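Local coordinates for protein Adp-heptose LPS heptosyltransferase II (Escherichia coli, PDB 1PSW) that transfers the second heptose of the lipopolysaccharide inner core from ADP-L-glycero-beta-D-manno-heptose onto heptosyl-Kdo2-lipid A, at residues S9-M14 / R42-R47; M15-L20 / Y85-S90; R22-R27 / A31-M36; Y135-Y140 / Q149-P154; A285-S290 / T295-H300. One frame throughout, in Å; residues are numbered along the deposited sequence.

Overall arrangement
Two Rossmann-like domains, each with a six-stranded parallel sheet, form the GT-B architecture of this enzyme. Interactions 1, 2 and 3 follow one another along helix 11-27, which packs in turn against helix 42-45, the end of strand 83-86 and strand 32-37; centres of 1 and 3 are about 15 Å apart. Interaction 4 comes later in the chain but packs against the same helix, its centre about 14 Å from those of 2 and 3. Interaction 5 belongs to the second sheet, about 27 Å between centres from interaction 3, yet it touches interaction 2 through Met16 and Leu298. The two domains therefore meet close to the start of helix 11-27.

Interaction 1 (S9-M14 / R42-R47); sequences SWVGDM and RPLLSR
Val11 makes the first approach to the segment 42-47, at the opening turn of a helix for which Trp10 is the N-cap residue. Its CG1 lies 4.4 Å from Leu44 CD2, a loose touch, and its carbonyl oxygen is about as far from that same methyl. Beyond Val11 the helix settles into regular geometry, with Met14 N bonded to Trp10 O, and this turn brings the side chain of Met14 round to face the other helix. Met14, modelled as selenomethionine, shares the main part of the contact with Leu44. Its CG stands anti to the backbone nitrogen (chi1 -180°) and meets Leu44 CD2 at 3.9 Å, the two side chains lying alongside one another with their ends pointing opposite ways. The chain then bends at both chi2 and chi3, which turns the selenium aside to Leu45. There Met14 SE sits 3.7 Å from Leu45 CD2, the two side chains roughly perpendicular. Leu45 does not aim straight at its partner; its branch reaches back with its end, while Leu44 points directly across. Away from the interface, Ser46 OG donates to Pro43 O at 2.6 Å. The contact is entirely apolar and largely buried. Around it, Leu45 also packs on Val51 and Ala54 of strand 51-56, and Leu44 on Leu252 and Val256 of helix 252-260 in the second domain, so helix 42-45 is wedged between helix 11-27, an edge strand of the first sheet and the opposite domain.

Interaction 2 (M15-L20 / Y85-S90); sequences MMSQSL and YVLPNS
Leu87 spreads its two methyls over helix 11-27, one on Ser17 and the other on Leu20, where the first helix of a Rossmann-like domain lies against the carboxyl end of strand 83-86. The tightest touch is Leu87 CD1 on Ser17 CB, 3.5 Å, so the serine offers its methylene carbon to Leu87. Leu87 CD2 turns to Leu20 and meets its CD2 at 3.9 Å, the two leucines crossing at a slant. That same Leu20 methyl also reaches Tyr85, lying 4.3 Å from Tyr85 CB. With CG anti to the backbone nitrogen (chi1 170°), Leu20 can send CD2 between Tyr85 and Leu87, which both point toward the helix.

A second shell sets these groups in place. Ser17 OG takes the rotamer lying between the backbone nitrogen and the carbonyl carbon, and from there it bonds to Met14 O one turn back and to Tyr21 OH; the hydroxyl is thus held by its own helix while CB is left for Leu87. The helix is kinked here: Ser19 N bonds to Met16 O and Leu20 N, weakly, to Ser17 O, three residues back. On the sheet side, backbone bonds tie Tyr85 to Leu4 and Ile6, and Leu87 to Ile6, with Leu87 also packed on Val5 of strand 2-6. Tyr85 OH is bonded to Arg83 NH1 and lies 3.6 Å from Leu24 CD2.

Interaction 3 (R22-R27 / A31-M36); sequences RTLQAR and AIIDVM
Ile33 pushes its CD1 methyl between two residues of the last turns of helix 11-27, meeting Gln25 CG at 3.9 Å and Leu24 CD1 at 4.1 Å. Its CG1 branch is anti to its own carbonyl carbon (chi1 -55°) and runs on extended, which carries CD1 well out from the strand. Both helix side chains meet it at a slant, Leu24 with a methyl, Gln25 with the aliphatic part of its chain. Gln25 extends across toward the strand at an angle, straight beyond CG, so that its methylene touches Ile33 and Ala31 as well, with Gln25 CG 4.1 Å from Ala31 CB. The amide at the end is left near the carbonyl of Ala31.

Ala31 sits at the close end of the contact. The CA atoms of Gln25 and Ala31 are 5.5 Å apart, and the small methyl allows this: Ala31 CB rests 4.0 Å from Leu24 O.

The arrangement is the second half of a beta-alpha-beta crossover, strand 2-6 to helix 11-27 to strand 32-37, in which the chain leaves the helix and returns to the sheet after only a short turn. Strand 32-37 runs between strands 2-6 and 51-56, and Ile33, besides its helix partners here, touches Val5 and Tyr21. On the other side of the strand Asp34 takes part in polar bonds, its OD1 with Asn52 ND2 and its OD2 with Tyr81 OH. Where the helix runs out, Thr23 O accepts from both Ala26 N and Arg27 N, the latter at 3.0 Å.

Interaction 4 (Y135-Y140 / Q149-P154); sequences YIALAY and QDLPQP
The backbones come nearest at Ala137 and Leu151, whose CA atoms are 7.0 Å apart; a type I turn runs from Ala137 to Tyr140, Tyr140 N closing it on Ala137 O. The turn swings the Tyr140 ring alongside the loop that holds Leu151 and Pro152. Leu151 reaches back toward the helix with its far end: CG lies anti to its carbonyl carbon (chi1 -69°), and CD2 drops among three partners, Ala137 CA and Tyr140 CE2 at 3.9 Å each and Ile136 CG2 at 4.0 Å. Pro152 takes the outer end of the same ring, its CD 3.6 Å from Tyr140 CZ, so the ring is shared by the two loop residues, each oblique to it.

One water ties the polar atoms together. It lies 2.8 Å from Tyr140 OH and donates to Pro152 O at a similar distance. Thr23 of helix 11-27 lies on the other side of the ring, and Arg27 beside its CE1 edge. Carbon contacts from Leu151 and Pro152 thus flank the ring, while the water keeps a polar partner for the phenol oxygen amid hydrocarbon neighbours.

Interaction 5 (A285-S290 / T295-H300); sequences ALYGPS and TPPLSH
Tyr287 OH donates to a water at 2.7 Å, and the water passes the link on by donating to Thr295 O, modelled at 2.5 Å, a length best taken with caution. The bridge spans a gap the phenol cannot close alone, since Tyr287 OH and Thr295 O stand 4.0 Å apart. The water lies in the plane of the tyrosine ring, at its edge. Beside the water, Pro297 CD packs 3.6 Å from Tyr287 OH, proline and tyrosine each reaching out to the other from its own segment. Tyr287 gets there with CG anti to its carbonyl carbon (chi1 -73°), the ring sent out from the strand toward the loop.

Both segments belong to the second Rossmann-like domain of the GT-B fold. Tyr287 lies on strand 283-287, which runs between strands 264-268 and 302-306, and the segment 295-300 is part of the helix-free connection that returns to strand 302-306. Tyr287 and Pro297 share two further neighbours, Met273 of helix 271-278 and Val304 of the last strand, so the tyrosine side chain packs between sheet, helix and loop.

Past the prolines the chain turns sharply. Leu298 is the centre of an inverse gamma turn, closed by a weak bond of 3.2 Å from Ser299 N to Pro297 O. The side chain of Leu298 leaves this turn toward the first domain, where it touches Met16.

Interaction 1 (S9-M14 / R42-R47)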
# COMPACT_ATOMS: atom_id res chain seq x y z
N SER A 9 -6.96 -4.39 6.68
CA SER A 9 -7.03 -5.49 5.72
C SER A 9 -6.89 -5.05 4.28
O SER A 9 -7.37 -5.72 3.38
CB SER A 9 -8.35 -6.23 5.90
OG SER A 9 -8.48 -6.69 7.23
N TRP A 10 -6.25 -3.91 4.05
CA TRP A 10 -6.05 -3.41 2.70
C TRP A 10 -4.59 -3.07 2.52
O TRP A 10 -3.97 -2.52 3.42
CB TRP A 10 -6.90 -2.17 2.45
CG TRP A 10 -8.35 -2.44 2.54
CD1 TRP A 10 -9.17 -2.21 3.60
CD2 TRP A 10 -9.17 -3.02 1.52
NE1 TRP A 10 -10.45 -2.60 3.31
CE2 TRP A 10 -10.48 -3.11 2.03
CE3 TRP A 10 -8.92 -3.47 0.22
CZ2 TRP A 10 -11.55 -3.62 1.29
CZ3 TRP A 10 -9.98 -3.99 -0.52
CH2 TRP A 10 -11.28 -4.06 0.02
N VAL A 11 -4.04 -3.41 1.36
CA VAL A 11 -2.64 -3.14 1.07
C VAL A 11 -2.27 -1.68 1.32
O VAL A 11 -1.32 -1.40 2.05
CB VAL A 11 -2.29 -3.50 -0.39
CG1 VAL A 11 -0.87 -3.07 -0.71
CG2 VAL A 11 -2.44 -5.00 -0.60
N GLY A 12 -3.03 -0.76 0.73
CA GLY A 12 -2.73 0.65 0.90
C GLY A 12 -2.65 1.06 2.36
O GLY A 12 -1.65 1.62 2.80
N ASP A 13 -3.72 0.77 3.11
CA ASP A 13 -3.81 1.09 4.52
C ASP A 13 -2.67 0.46 5.32
O ASP A 13 -2.11 1.09 6.21
CB ASP A 13 -5.16 0.64 5.07
CG ASP A 13 -6.32 1.41 4.48
OD1 ASP A 13 -6.12 2.17 3.51
OD2 ASP A 13 -7.45 1.27 4.99
N MSE A 14 -2.34 -0.79 5.01
CA MSE A 14 -1.27 -1.47 5.72
C MSE A 14 0.06 -0.75 5.47
O MSE A 14 0.87 -0.60 6.38
CB MSE A 14 -1.15 -2.93 5.24
CG MSE A 14 -0.05 -3.73 5.95
SE MSE A 14 -0.25 -3.80 7.89
CE MSE A 14 -1.79 -4.95 7.99
N ARG A 42 0.83 -11.10 5.93
CA ARG A 42 2.12 -11.46 6.48
C ARG A 42 3.31 -11.13 5.58
O ARG A 42 4.32 -10.63 6.05
CB ARG A 42 2.17 -12.95 6.84
CG ARG A 42 3.54 -13.39 7.35
CD ARG A 42 3.49 -14.06 8.71
NE ARG A 42 4.83 -14.35 9.21
CZ ARG A 42 5.08 -15.06 10.31
NH1 ARG A 42 4.08 -15.55 11.03
NH2 ARG A 42 6.34 -15.28 10.69
N PRO A 43 3.20 -11.41 4.26
CA PRO A 43 4.31 -11.12 3.35
C PRO A 43 4.78 -9.67 3.37
O PRO A 43 5.98 -9.39 3.39
CB PRO A 43 3.76 -11.54 1.99
CG PRO A 43 2.85 -12.67 2.35
CD PRO A 43 2.12 -12.13 3.55
N LEU A 44 3.83 -8.73 3.38
CA LEU A 44 4.17 -7.31 3.38
C LEU A 44 4.82 -6.92 4.70
O LEU A 44 5.82 -6.18 4.72
CB LEU A 44 2.91 -6.48 3.16
CG LEU A 44 3.11 -4.99 2.90
CD1 LEU A 44 4.11 -4.78 1.78
CD2 LEU A 44 1.78 -4.34 2.56
N LEU A 45 4.26 -7.40 5.79
CA LEU A 45 4.79 -7.11 7.12
C LEU A 45 6.22 -7.61 7.26
O LEU A 45 7.03 -7.01 7.97
CB LEU A 45 3.92 -7.78 8.19
CG LEU A 45 2.51 -7.21 8.34
CD1 LEU A 45 1.66 -8.15 9.18
CD2 LEU A 45 2.59 -5.82 8.98
N SER A 46 6.54 -8.71 6.58
CA SER A 46 7.88 -9.27 6.67
C SER A 46 8.90 -8.34 6.02
O SER A 46 10.10 -8.48 6.24
CB SER A 46 7.94 -10.65 6.00
OG SER A 46 7.95 -10.54 4.59
N ARG A 47 8.42 -7.39 5.22
CA ARG A 47 9.31 -6.43 4.57
C ARG A 47 9.52 -5.19 5.43
O ARG A 47 10.35 -4.34 5.07
CB ARG A 47 8.76 -6.03 3.20
CG ARG A 47 8.57 -7.17 2.21
CD ARG A 47 9.87 -7.93 1.96
NE ARG A 47 10.99 -7.06 1.62
CZ ARG A 47 12.17 -7.52 1.21
NH1 ARG A 47 12.37 -8.83 1.08
NH2 ARG A 47 13.16 -6.68 0.93

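Interaction 2 (M15-L20 / Y85-S90)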
# COMPACT_ATOMS: atom_id res chain seq x y z
N MSE A 15 0.27 -0.31 4.24
CA MSE A 15 1.50 0.39 3.93
C MSE A 15 1.54 1.67 4.77
O MSE A 15 2.57 2.00 5.37
CB MSE A 15 1.54 0.70 2.42
CG MSE A 15 2.95 0.97 1.85
SE MSE A 15 4.15 -0.55 2.04
CE MSE A 15 5.38 0.18 3.37
N MSE A 16 0.42 2.39 4.84
CA MSE A 16 0.35 3.62 5.62
C MSE A 16 0.59 3.37 7.11
O MSE A 16 1.15 4.22 7.79
CB MSE A 16 -1.02 4.30 5.47
CG MSE A 16 -1.39 4.67 4.07
SE MSE A 16 0.04 5.60 3.24
CE MSE A 16 -0.11 7.22 4.21
N SER A 17 0.16 2.21 7.60
CA SER A 17 0.32 1.92 9.02
C SER A 17 1.79 1.82 9.41
O SER A 17 2.12 1.91 10.59
CB SER A 17 -0.43 0.64 9.40
OG SER A 17 0.17 -0.52 8.85
N GLN A 18 2.67 1.66 8.44
CA GLN A 18 4.08 1.59 8.78
C GLN A 18 4.52 2.89 9.43
O GLN A 18 5.44 2.91 10.24
CB GLN A 18 4.96 1.33 7.54
CG GLN A 18 6.39 0.99 7.94
CD GLN A 18 7.36 0.98 6.77
OE1 GLN A 18 8.48 0.49 6.88
NE2 GLN A 18 6.93 1.54 5.64
N SER A 19 3.88 4.00 9.07
CA SER A 19 4.24 5.29 9.66
C SER A 19 4.02 5.29 11.16
O SER A 19 4.78 5.91 11.91
CB SER A 19 3.43 6.43 9.03
OG SER A 19 3.88 6.68 7.72
N LEU A 20 2.97 4.61 11.62
CA LEU A 20 2.72 4.52 13.04
C LEU A 20 3.85 3.71 13.70
O LEU A 20 4.37 4.11 14.74
CB LEU A 20 1.36 3.85 13.32
CG LEU A 20 1.11 3.49 14.80
CD1 LEU A 20 1.12 4.76 15.66
CD2 LEU A 20 -0.22 2.77 14.93
N TYR A 85 -3.12 -1.03 19.68
CA TYR A 85 -3.61 -0.01 18.76
C TYR A 85 -4.51 -0.70 17.74
O TYR A 85 -4.09 -1.65 17.08
CB TYR A 85 -2.44 0.68 18.03
CG TYR A 85 -1.56 1.51 18.93
CD1 TYR A 85 -1.85 2.86 19.18
CD2 TYR A 85 -0.45 0.95 19.56
CE1 TYR A 85 -1.06 3.61 20.05
CE2 TYR A 85 0.33 1.70 20.44
CZ TYR A 85 0.03 3.02 20.67
OH TYR A 85 0.79 3.76 21.55
N VAL A 86 -5.74 -0.22 17.62
CA VAL A 86 -6.69 -0.80 16.67
C VAL A 86 -6.82 0.16 15.50
O VAL A 86 -7.31 1.28 15.67
CB VAL A 86 -8.07 -1.03 17.34
CG1 VAL A 86 -9.01 -1.74 16.38
CG2 VAL A 86 -7.90 -1.86 18.61
N LEU A 87 -6.38 -0.27 14.32
CA LEU A 87 -6.41 0.58 13.13
C LEU A 87 -7.68 0.50 12.30
O LEU A 87 -8.12 1.49 11.72
CB LEU A 87 -5.17 0.31 12.27
CG LEU A 87 -3.84 0.51 13.03
CD1 LEU A 87 -2.65 0.33 12.09
CD2 LEU A 87 -3.83 1.91 13.65
N PRO A 88 -8.29 -0.69 12.21
CA PRO A 88 -9.52 -0.76 11.42
C PRO A 88 -10.58 0.05 12.17
O PRO A 88 -10.37 0.40 13.33
CB PRO A 88 -9.84 -2.26 11.41
CG PRO A 88 -8.48 -2.90 11.52
CD PRO A 88 -7.82 -2.04 12.57
N ASN A 89 -11.70 0.36 11.52
CA ASN A 89 -12.75 1.13 12.18
C ASN A 89 -13.87 0.24 12.70
O ASN A 89 -14.65 0.67 13.54
CB ASN A 89 -13.34 2.16 11.21
CG ASN A 89 -12.41 3.33 10.97
OD1 ASN A 89 -12.12 4.11 11.89
ND2 ASN A 89 -11.93 3.47 9.74
N SER A 90 -13.94 -1.00 12.21
CA SER A 90 -15.00 -1.92 12.63
C SER A 90 -15.03 -2.11 14.14
O SER A 90 -14.00 -2.06 14.81
CB SER A 90 -14.83 -3.27 11.95
OG SER A 90 -13.76 -3.99 12.53

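Interaction 3 (R22-R27 / A31-M36)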
# COMPACT_ATOMS: atom_id res chain seq x y z
N ARG A 22 6.92 3.24 12.65
CA ARG A 22 8.15 4.03 12.62
C ARG A 22 8.09 5.11 13.69
O ARG A 22 9.09 5.39 14.35
CB ARG A 22 8.34 4.69 11.25
CG ARG A 22 8.70 3.76 10.10
CD ARG A 22 9.16 4.56 8.89
NE ARG A 22 10.43 5.22 9.16
CZ ARG A 22 10.94 6.22 8.44
NH1 ARG A 22 10.28 6.70 7.40
NH2 ARG A 22 12.13 6.72 8.76
N THR A 23 6.92 5.71 13.87
CA THR A 23 6.78 6.76 14.87
C THR A 23 6.86 6.19 16.29
O THR A 23 7.46 6.81 17.17
CB THR A 23 5.45 7.52 14.69
OG1 THR A 23 5.40 8.05 13.36
CG2 THR A 23 5.35 8.68 15.67
N LEU A 24 6.29 5.01 16.50
CA LEU A 24 6.32 4.39 17.83
C LEU A 24 7.74 4.10 18.28
O LEU A 24 8.08 4.29 19.45
CB LEU A 24 5.52 3.08 17.82
CG LEU A 24 4.00 3.22 17.83
CD1 LEU A 24 3.36 1.87 17.55
CD2 LEU A 24 3.53 3.77 19.16
N GLN A 25 8.58 3.64 17.36
CA GLN A 25 9.95 3.33 17.69
C GLN A 25 10.81 4.57 17.86
O GLN A 25 11.90 4.51 18.43
CB GLN A 25 10.53 2.39 16.63
CG GLN A 25 9.80 1.05 16.63
CD GLN A 25 10.60 -0.07 16.01
OE1 GLN A 25 10.45 -1.24 16.37
NE2 GLN A 25 11.46 0.28 15.06
N ALA A 26 10.32 5.70 17.38
CA ALA A 26 11.05 6.95 17.52
C ALA A 26 10.63 7.67 18.80
O ALA A 26 11.39 8.49 19.32
CB ALA A 26 10.78 7.84 16.31
N ARG A 27 9.44 7.37 19.31
CA ARG A 27 8.93 8.03 20.51
C ARG A 27 9.01 7.17 21.77
O ARG A 27 8.89 7.69 22.88
CB ARG A 27 7.47 8.46 20.31
CG ARG A 27 7.23 9.28 19.05
CD ARG A 27 8.03 10.58 19.01
NE ARG A 27 7.75 11.46 20.14
CZ ARG A 27 8.11 12.74 20.18
NH1 ARG A 27 8.76 13.29 19.16
NH2 ARG A 27 7.83 13.46 21.26
N ALA A 31 10.61 -0.43 21.62
CA ALA A 31 9.24 -0.75 21.26
C ALA A 31 9.21 -2.01 20.41
O ALA A 31 9.75 -2.05 19.31
CB ALA A 31 8.61 0.42 20.50
N ILE A 32 8.58 -3.06 20.94
CA ILE A 32 8.45 -4.34 20.25
C ILE A 32 7.02 -4.36 19.71
O ILE A 32 6.05 -4.38 20.48
CB ILE A 32 8.66 -5.53 21.23
CG1 ILE A 32 10.02 -5.41 21.91
CG2 ILE A 32 8.55 -6.85 20.48
CD1 ILE A 32 11.19 -5.46 20.95
N ILE A 33 6.89 -4.37 18.39
CA ILE A 33 5.58 -4.31 17.75
C ILE A 33 5.13 -5.57 17.02
O ILE A 33 5.78 -6.02 16.07
CB ILE A 33 5.53 -3.13 16.75
CG1 ILE A 33 5.91 -1.83 17.46
CG2 ILE A 33 4.14 -3.02 16.15
CD1 ILE A 33 6.33 -0.71 16.51
N ASP A 34 4.01 -6.14 17.47
CA ASP A 34 3.44 -7.31 16.83
C ASP A 34 2.20 -6.81 16.09
O ASP A 34 1.46 -5.96 16.60
CB ASP A 34 3.04 -8.37 17.87
CG ASP A 34 4.24 -8.99 18.56
OD1 ASP A 34 5.34 -9.01 17.95
OD2 ASP A 34 4.09 -9.48 19.70
N VAL A 35 1.97 -7.34 14.89
CA VAL A 35 0.82 -6.91 14.10
C VAL A 35 -0.04 -8.09 13.71
O VAL A 35 0.45 -9.08 13.15
CB VAL A 35 1.27 -6.19 12.81
CG1 VAL A 35 0.05 -5.74 12.02
CG2 VAL A 35 2.14 -5.00 13.17
N MSE A 36 -1.33 -7.98 14.01
CA MSE A 36 -2.29 -9.02 13.67
C MSE A 36 -3.05 -8.57 12.43
O MSE A 36 -3.65 -7.50 12.41
CB MSE A 36 -3.28 -9.24 14.82
CG MSE A 36 -4.24 -10.38 14.55
SE MSE A 36 -5.60 -10.56 15.92
CE MSE A 36 -4.53 -11.39 17.28

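Interaction 4 (Y135-Y140 / Q149-P154)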
# COMPACT_ATOMS: atom_id res chain seq x y z
N TYR A 135 -2.88 7.96 11.40
CA TYR A 135 -2.22 6.81 12.00
C TYR A 135 -1.12 7.28 12.94
O TYR A 135 -1.02 6.82 14.08
CB TYR A 135 -1.60 5.89 10.94
CG TYR A 135 -2.59 4.98 10.25
CD1 TYR A 135 -3.78 4.61 10.88
CD2 TYR A 135 -2.32 4.46 8.99
CE1 TYR A 135 -4.67 3.74 10.26
CE2 TYR A 135 -3.21 3.59 8.37
CZ TYR A 135 -4.38 3.23 9.01
OH TYR A 135 -5.27 2.37 8.41
N ILE A 136 -0.30 8.20 12.46
CA ILE A 136 0.80 8.74 13.24
C ILE A 136 0.32 9.37 14.55
O ILE A 136 0.94 9.19 15.59
CB ILE A 136 1.59 9.79 12.41
CG1 ILE A 136 2.38 9.09 11.31
CG2 ILE A 136 2.50 10.60 13.33
CD1 ILE A 136 3.08 10.04 10.33
N ALA A 137 -0.78 10.12 14.50
CA ALA A 137 -1.32 10.78 15.68
C ALA A 137 -1.59 9.83 16.85
O ALA A 137 -1.53 10.25 18.02
CB ALA A 137 -2.60 11.52 15.32
N LEU A 138 -1.89 8.57 16.56
CA LEU A 138 -2.19 7.61 17.62
C LEU A 138 -1.01 7.29 18.53
O LEU A 138 -1.20 6.81 19.65
CB LEU A 138 -2.74 6.31 17.02
CG LEU A 138 -4.04 6.42 16.23
CD1 LEU A 138 -4.44 5.04 15.74
CD2 LEU A 138 -5.15 7.03 17.09
N ALA A 139 0.20 7.55 18.05
CA ALA A 139 1.40 7.28 18.84
C ALA A 139 1.62 8.35 19.90
O ALA A 139 2.52 8.23 20.73
CB ALA A 139 2.62 7.20 17.92
N TYR A 140 0.81 9.40 19.87
CA TYR A 140 0.94 10.48 20.84
C TYR A 140 -0.21 10.49 21.84
O TYR A 140 -1.28 9.94 21.57
CB TYR A 140 1.02 11.82 20.11
CG TYR A 140 2.26 11.93 19.25
CD1 TYR A 140 3.50 12.23 19.81
CD2 TYR A 140 2.20 11.68 17.88
CE1 TYR A 140 4.65 12.27 19.02
CE2 TYR A 140 3.35 11.72 17.08
CZ TYR A 140 4.57 12.01 17.66
OH TYR A 140 5.69 12.06 16.86
N GLN A 149 -0.94 19.77 12.26
CA GLN A 149 0.16 20.71 12.37
C GLN A 149 0.93 20.54 13.68
O GLN A 149 2.09 20.94 13.77
CB GLN A 149 -0.36 22.15 12.26
CG GLN A 149 0.72 23.23 12.39
CD GLN A 149 1.87 23.04 11.41
OE1 GLN A 149 1.66 22.80 10.22
NE2 GLN A 149 3.10 23.16 11.91
N ASP A 150 0.30 19.94 14.68
CA ASP A 150 0.97 19.72 15.96
C ASP A 150 1.92 18.53 15.94
O ASP A 150 2.74 18.37 16.83
CB ASP A 150 -0.05 19.50 17.08
CG ASP A 150 -0.90 20.72 17.35
OD1 ASP A 150 -0.38 21.84 17.18
OD2 ASP A 150 -2.07 20.54 17.73
N LEU A 151 1.80 17.68 14.92
CA LEU A 151 2.66 16.52 14.82
C LEU A 151 4.13 16.88 14.66
O LEU A 151 4.48 17.69 13.80
CB LEU A 151 2.23 15.63 13.65
CG LEU A 151 0.91 14.90 13.78
CD1 LEU A 151 0.62 14.17 12.48
CD2 LEU A 151 0.97 13.91 14.95
N PRO A 152 5.00 16.29 15.49
CA PRO A 152 6.43 16.57 15.39
C PRO A 152 6.92 16.27 13.97
O PRO A 152 6.63 15.21 13.43
CB PRO A 152 7.04 15.63 16.43
CG PRO A 152 5.98 15.58 17.48
CD PRO A 152 4.71 15.44 16.66
N GLN A 153 7.65 17.21 13.39
CA GLN A 153 8.17 17.06 12.04
C GLN A 153 9.65 16.70 12.10
O GLN A 153 10.34 17.04 13.05
CB GLN A 153 7.98 18.36 11.26
CG GLN A 153 6.52 18.76 11.06
CD GLN A 153 5.88 18.08 9.86
OE1 GLN A 153 4.68 17.80 9.86
NE2 GLN A 153 6.67 17.83 8.83
N PRO A 154 10.16 16.00 11.07
CA PRO A 154 9.43 15.52 9.90
C PRO A 154 8.65 14.25 10.21
O PRO A 154 9.02 13.48 11.10
CB PRO A 154 10.55 15.26 8.89
CG PRO A 154 11.66 14.77 9.77
CD PRO A 154 11.61 15.76 10.91
O HOH W 1 5.18 12.88 14.19

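Interaction 5 (A285-S290 / T295-H300)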
# COMPACT_ATOMS: atom_id res chain seq x y z
N ALA A 285 0.75 8.12 -11.23
CA ALA A 285 -0.52 7.69 -10.67
C ALA A 285 -1.69 8.36 -11.40
O ALA A 285 -1.80 9.58 -11.44
CB ALA A 285 -0.57 8.02 -9.19
N LEU A 286 -2.55 7.53 -11.99
CA LEU A 286 -3.69 8.00 -12.76
C LEU A 286 -4.99 8.06 -11.97
O LEU A 286 -5.49 7.04 -11.48
CB LEU A 286 -3.87 7.11 -13.98
CG LEU A 286 -2.56 6.85 -14.73
CD1 LEU A 286 -2.84 5.98 -15.95
CD2 LEU A 286 -1.90 8.17 -15.16
N TYR A 287 -5.55 9.26 -11.87
CA TYR A 287 -6.80 9.48 -11.14
C TYR A 287 -7.96 9.90 -12.02
O TYR A 287 -7.78 10.61 -13.02
CB TYR A 287 -6.61 10.55 -10.06
CG TYR A 287 -5.81 10.10 -8.87
CD1 TYR A 287 -4.42 9.95 -8.94
CD2 TYR A 287 -6.44 9.84 -7.65
CE1 TYR A 287 -3.69 9.55 -7.83
CE2 TYR A 287 -5.71 9.45 -6.53
CZ TYR A 287 -4.34 9.30 -6.63
OH TYR A 287 -3.62 8.93 -5.51
N GLY A 288 -9.15 9.47 -11.64
CA GLY A 288 -10.35 9.81 -12.37
C GLY A 288 -11.40 10.34 -11.41
O GLY A 288 -11.31 11.49 -10.99
N PRO A 289 -12.41 9.54 -11.04
CA PRO A 289 -13.44 10.03 -10.12
C PRO A 289 -12.95 10.33 -8.70
O PRO A 289 -13.53 11.15 -8.01
CB PRO A 289 -14.48 8.91 -10.16
CG PRO A 289 -13.63 7.69 -10.32
CD PRO A 289 -12.65 8.13 -11.39
N SER A 290 -11.87 9.67 -8.28
CA SER A 290 -11.31 9.89 -6.94
C SER A 290 -10.17 10.90 -6.98
O SER A 290 -9.62 11.19 -8.04
CB SER A 290 -10.81 8.56 -6.36
OG SER A 290 -9.66 8.09 -7.06
N THR A 295 -5.34 9.86 0.56
CA THR A 295 -4.25 8.90 0.53
C THR A 295 -3.36 9.12 -0.69
O THR A 295 -3.30 8.28 -1.58
CB THR A 295 -4.78 7.47 0.50
OG1 THR A 295 -5.79 7.36 -0.51
CG2 THR A 295 -5.39 7.09 1.84
N PRO A 296 -2.67 10.26 -0.75
CA PRO A 296 -1.80 10.54 -1.89
C PRO A 296 -0.53 9.69 -1.85
O PRO A 296 -0.14 9.18 -0.80
CB PRO A 296 -1.49 12.03 -1.72
CG PRO A 296 -1.46 12.19 -0.23
CD PRO A 296 -2.66 11.38 0.21
N PRO A 297 0.11 9.50 -3.01
CA PRO A 297 1.33 8.69 -3.02
C PRO A 297 2.41 9.52 -2.32
O PRO A 297 2.73 10.62 -2.75
CB PRO A 297 1.60 8.49 -4.52
CG PRO A 297 0.95 9.67 -5.17
CD PRO A 297 -0.32 9.84 -4.38
N LEU A 298 2.94 8.98 -1.22
CA LEU A 298 3.95 9.69 -0.43
C LEU A 298 5.36 9.41 -0.93
O LEU A 298 6.05 8.53 -0.42
CB LEU A 298 3.82 9.30 1.04
CG LEU A 298 2.45 9.50 1.70
CD1 LEU A 298 2.47 8.92 3.11
CD2 LEU A 298 2.09 10.97 1.73
N SER A 299 5.77 10.17 -1.94
CA SER A 299 7.08 10.03 -2.55
C SER A 299 7.35 11.26 -3.40
O SER A 299 6.45 11.77 -4.06
CB SER A 299 7.12 8.79 -3.44
OG SER A 299 8.37 8.67 -4.11
N HIS A 300 8.60 11.73 -3.38
CA HIS A 300 8.97 12.89 -4.17
C HIS A 300 9.13 12.52 -5.65
O HIS A 300 9.18 13.41 -6.50
CB HIS A 300 10.29 13.48 -3.67
CG HIS A 300 10.19 14.15 -2.34
ND1 HIS A 300 11.27 14.76 -1.74
CD2 HIS A 300 9.14 14.31 -1.49
CE1 HIS A 300 10.90 15.27 -0.58
NE2 HIS A 300 9.61 15.02 -0.40
O HOH W 2 -5.14 8.40 -3.29